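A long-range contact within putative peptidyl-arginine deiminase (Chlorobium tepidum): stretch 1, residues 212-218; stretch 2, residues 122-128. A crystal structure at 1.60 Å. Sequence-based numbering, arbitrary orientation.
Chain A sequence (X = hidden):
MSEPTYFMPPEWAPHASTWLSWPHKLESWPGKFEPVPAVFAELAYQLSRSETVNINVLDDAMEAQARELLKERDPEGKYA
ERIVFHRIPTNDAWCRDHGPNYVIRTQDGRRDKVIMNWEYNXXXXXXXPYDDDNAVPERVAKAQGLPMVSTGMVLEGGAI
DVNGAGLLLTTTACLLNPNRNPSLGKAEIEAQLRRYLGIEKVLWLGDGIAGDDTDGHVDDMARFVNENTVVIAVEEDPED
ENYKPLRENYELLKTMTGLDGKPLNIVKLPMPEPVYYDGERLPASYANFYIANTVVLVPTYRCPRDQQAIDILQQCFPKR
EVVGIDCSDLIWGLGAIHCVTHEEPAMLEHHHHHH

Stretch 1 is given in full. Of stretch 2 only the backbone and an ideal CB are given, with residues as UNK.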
# COMPACT_ATOMS: atom_id res chain seq x y z
N ASP A 212 0.79 -15.51 3.50
CA ASP A 212 1.01 -14.44 2.54
C ASP A 212 1.34 -14.96 1.13
O ASP A 212 2.31 -15.68 0.94
CB ASP A 212 2.14 -13.55 3.08
CG ASP A 212 2.53 -12.46 2.13
OD1 ASP A 212 1.66 -11.95 1.40
OD2 ASP A 212 3.73 -12.09 2.14
N ASP A 213 0.51 -14.58 0.16
CA ASP A 213 0.69 -15.00 -1.23
C ASP A 213 1.54 -14.03 -2.05
O ASP A 213 1.75 -14.25 -3.25
CB ASP A 213 -0.67 -15.16 -1.92
CG ASP A 213 -1.04 -16.61 -2.16
OD1 ASP A 213 -2.07 -16.85 -2.82
OD2 ASP A 213 -0.31 -17.51 -1.70
N THR A 214 2.04 -12.97 -1.42
CA THR A 214 2.86 -11.99 -2.12
C THR A 214 4.34 -12.31 -1.99
O THR A 214 5.19 -11.58 -2.52
CB THR A 214 2.63 -10.56 -1.58
OG1 THR A 214 3.12 -10.47 -0.23
CG2 THR A 214 1.15 -10.20 -1.61
N ASP A 215 4.65 -13.40 -1.31
CA ASP A 215 6.03 -13.83 -1.09
C ASP A 215 6.80 -12.87 -0.19
O ASP A 215 7.98 -12.57 -0.43
CB ASP A 215 6.77 -13.98 -2.42
CG ASP A 215 6.13 -15.02 -3.32
OD1 ASP A 215 5.99 -16.18 -2.88
OD2 ASP A 215 5.75 -14.67 -4.46
N GLY A 216 6.13 -12.38 0.85
CA GLY A 216 6.77 -11.51 1.81
C GLY A 216 6.68 -10.00 1.69
O GLY A 216 7.65 -9.31 1.98
N HIS A 217 5.53 -9.46 1.28
CA HIS A 217 5.41 -8.01 1.17
C HIS A 217 5.74 -7.33 2.49
O HIS A 217 5.27 -7.73 3.55
CB HIS A 217 4.00 -7.60 0.76
CG HIS A 217 3.83 -7.44 -0.71
ND1 HIS A 217 2.67 -6.97 -1.28
CD2 HIS A 217 4.68 -7.68 -1.74
CE1 HIS A 217 2.80 -6.93 -2.59
NE2 HIS A 217 4.02 -7.35 -2.90
N VAL A 218 6.54 -6.28 2.40
CA VAL A 218 6.95 -5.54 3.58
C VAL A 218 5.74 -4.87 4.23
O VAL A 218 5.69 -4.74 5.46
CB VAL A 218 8.02 -4.47 3.23
CG1 VAL A 218 7.40 -3.33 2.42
CG2 VAL A 218 8.68 -3.95 4.49
N UNK A 122 0.89 -10.20 -11.15
CA UNK A 122 0.06 -10.93 -10.19
C UNK A 122 0.87 -11.71 -9.16
O UNK A 122 0.72 -12.93 -9.03
CB UNK A 122 -0.87 -11.89 -10.94
N UNK A 123 1.73 -11.00 -8.44
CA UNK A 123 2.58 -11.58 -7.41
C UNK A 123 3.35 -12.81 -7.86
O UNK A 123 3.33 -13.85 -7.19
CB UNK A 123 1.73 -11.94 -6.19
N UNK A 124 4.04 -12.71 -9.00
CA UNK A 124 4.81 -13.84 -9.49
C UNK A 124 4.04 -14.81 -10.35
O UNK A 124 4.37 -16.00 -10.40
CB UNK A 124 5.40 -14.60 -8.30
N UNK A 125 3.00 -14.32 -11.02
CA UNK A 125 2.19 -15.16 -11.88
C UNK A 125 1.29 -16.15 -11.17
O UNK A 125 1.13 -17.28 -11.63
CB UNK A 125 3.11 -15.93 -12.83
N UNK A 126 0.68 -15.73 -10.07
CA UNK A 126 -0.21 -16.60 -9.31
C UNK A 126 -1.66 -16.43 -9.75
O UNK A 126 -2.51 -17.27 -9.45
CB UNK A 126 -0.08 -16.31 -7.81
N UNK A 127 -1.94 -15.34 -10.47
CA UNK A 127 -3.28 -15.05 -10.95
C UNK A 127 -3.22 -14.66 -12.42
O UNK A 127 -2.16 -14.32 -12.93
CB UNK A 127 -3.93 -13.94 -10.12
N UNK A 128 -4.36 -14.73 -13.10
CA UNK A 128 -4.43 -14.38 -14.52
C UNK A 128 -5.88 -14.20 -14.96
O UNK A 128 -6.77 -14.89 -14.48
CB UNK A 128 -3.75 -15.45 -15.37

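Stretch 1 presents a loop held together from within: the carboxylate of D212 accepts hydrogen bonds from T214 N (3.0 Å to OD1), T214 OG1 (2.6 Å to OD1) and G216 N (2.7 Å to OD2). Its offerings to the second stretch are the backbone carbonyl of D213, the carboxylates of D213 and D215, and the methyl group of T214.

At position 122 the ideal CB has nothing of stretch 1 within 5.5 Å, so the contact sets no preference. The residue is A122, whose backbone carbonyl O accepts a hydrogen bond from the amide N of residue 126 (3.0 Å).

Position 123 lies closest to stretch 1, its CA 5.3 Å from the CA of T214. CA-to-CB points toward the loop, and the ideal CB is 3.7 Å from D213 O and 4.2 Å from T214 CA. The methyl of T214, turned to this side, and the nearby imidazole of H217 would suit a large apolar or aromatic side chain, although phi and psi near 50° are less common for residues other than glycine and asparagine. The residue is W123. Its indole lies with one face against T214: CG2 sits 3.7 Å from the centroid of the six-membered ring and 17° off the normal, a CH-pi contact. The H217 ring meets the five-membered ring obliquely, with centroids 5.4 Å apart.

At 124 the direction is again toward stretch 1, with the ideal CB 3.9 Å from D215 OD2. The backbone angles (87/28) decide the matter, because a CB would be jammed against the preceding carbonyl O; the residue is G124. Position 125 is out of reach of stretch 1, and its positive phi favours glycine, which is found as G125.

Position 126 points toward stretch 1, its ideal CB 5.3 Å from D213 O. With the carboxylate of D215 beyond that carbonyl, a long, positively charged donor such as lysine or arginine would suit. K126 extends along D213, its CE 3.3 Å from D213 O, and then turns at chi4 (p). NZ forms a salt bridge with D215 OD2 at 2.7 Å and a weak hydrogen bond to D213 O at 3.3 Å. It also donates to W123 O (2.9 Å), tying the lysine to its own turn, while a water links NZ (3.2 Å) to D215 OD1 (2.7 Å from the water O).

At 127 CA-to-CB runs sideways, and only a long side chain could reach the D213 carboxylate; a polar tip would suit it. Y127 brings its OH to 3.4 Å from D213 OD1. Position 128 is out of reach and unconstrained here; it is E128.

Stretch 2, residues 122-128: AWGGKYE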
# COMPACT_ATOMS: atom_id res chain seq x y z
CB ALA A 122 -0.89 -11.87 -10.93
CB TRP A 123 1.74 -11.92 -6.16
CG TRP A 123 0.89 -10.79 -5.62
CD1 TRP A 123 1.14 -9.45 -5.73
CD2 TRP A 123 -0.32 -10.91 -4.86
NE1 TRP A 123 0.16 -8.73 -5.08
CE2 TRP A 123 -0.75 -9.61 -4.54
CE3 TRP A 123 -1.08 -12.00 -4.41
CZ2 TRP A 123 -1.91 -9.36 -3.79
CZ3 TRP A 123 -2.24 -11.75 -3.67
CH2 TRP A 123 -2.64 -10.44 -3.37
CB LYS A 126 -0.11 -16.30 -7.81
CG LYS A 126 1.22 -16.67 -7.18
CD LYS A 126 1.14 -16.52 -5.66
CE LYS A 126 2.45 -16.93 -4.99
NZ LYS A 126 3.57 -16.04 -5.37
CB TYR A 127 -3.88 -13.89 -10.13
CG TYR A 127 -4.03 -14.19 -8.65
CD1 TYR A 127 -5.19 -14.78 -8.15
CD2 TYR A 127 -3.00 -13.90 -7.75
CE1 TYR A 127 -5.33 -15.07 -6.79
CE2 TYR A 127 -3.13 -14.19 -6.39
CZ TYR A 127 -4.29 -14.77 -5.92
OH TYR A 127 -4.41 -15.07 -4.58
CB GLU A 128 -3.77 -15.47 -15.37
CG GLU A 128 -2.35 -15.13 -15.81
CD GLU A 128 -1.63 -16.32 -16.42
OE1 GLU A 128 -2.17 -16.92 -17.37
OE2 GLU A 128 -0.52 -16.64 -15.95
O HOH W 1 5.73 -18.22 -4.59
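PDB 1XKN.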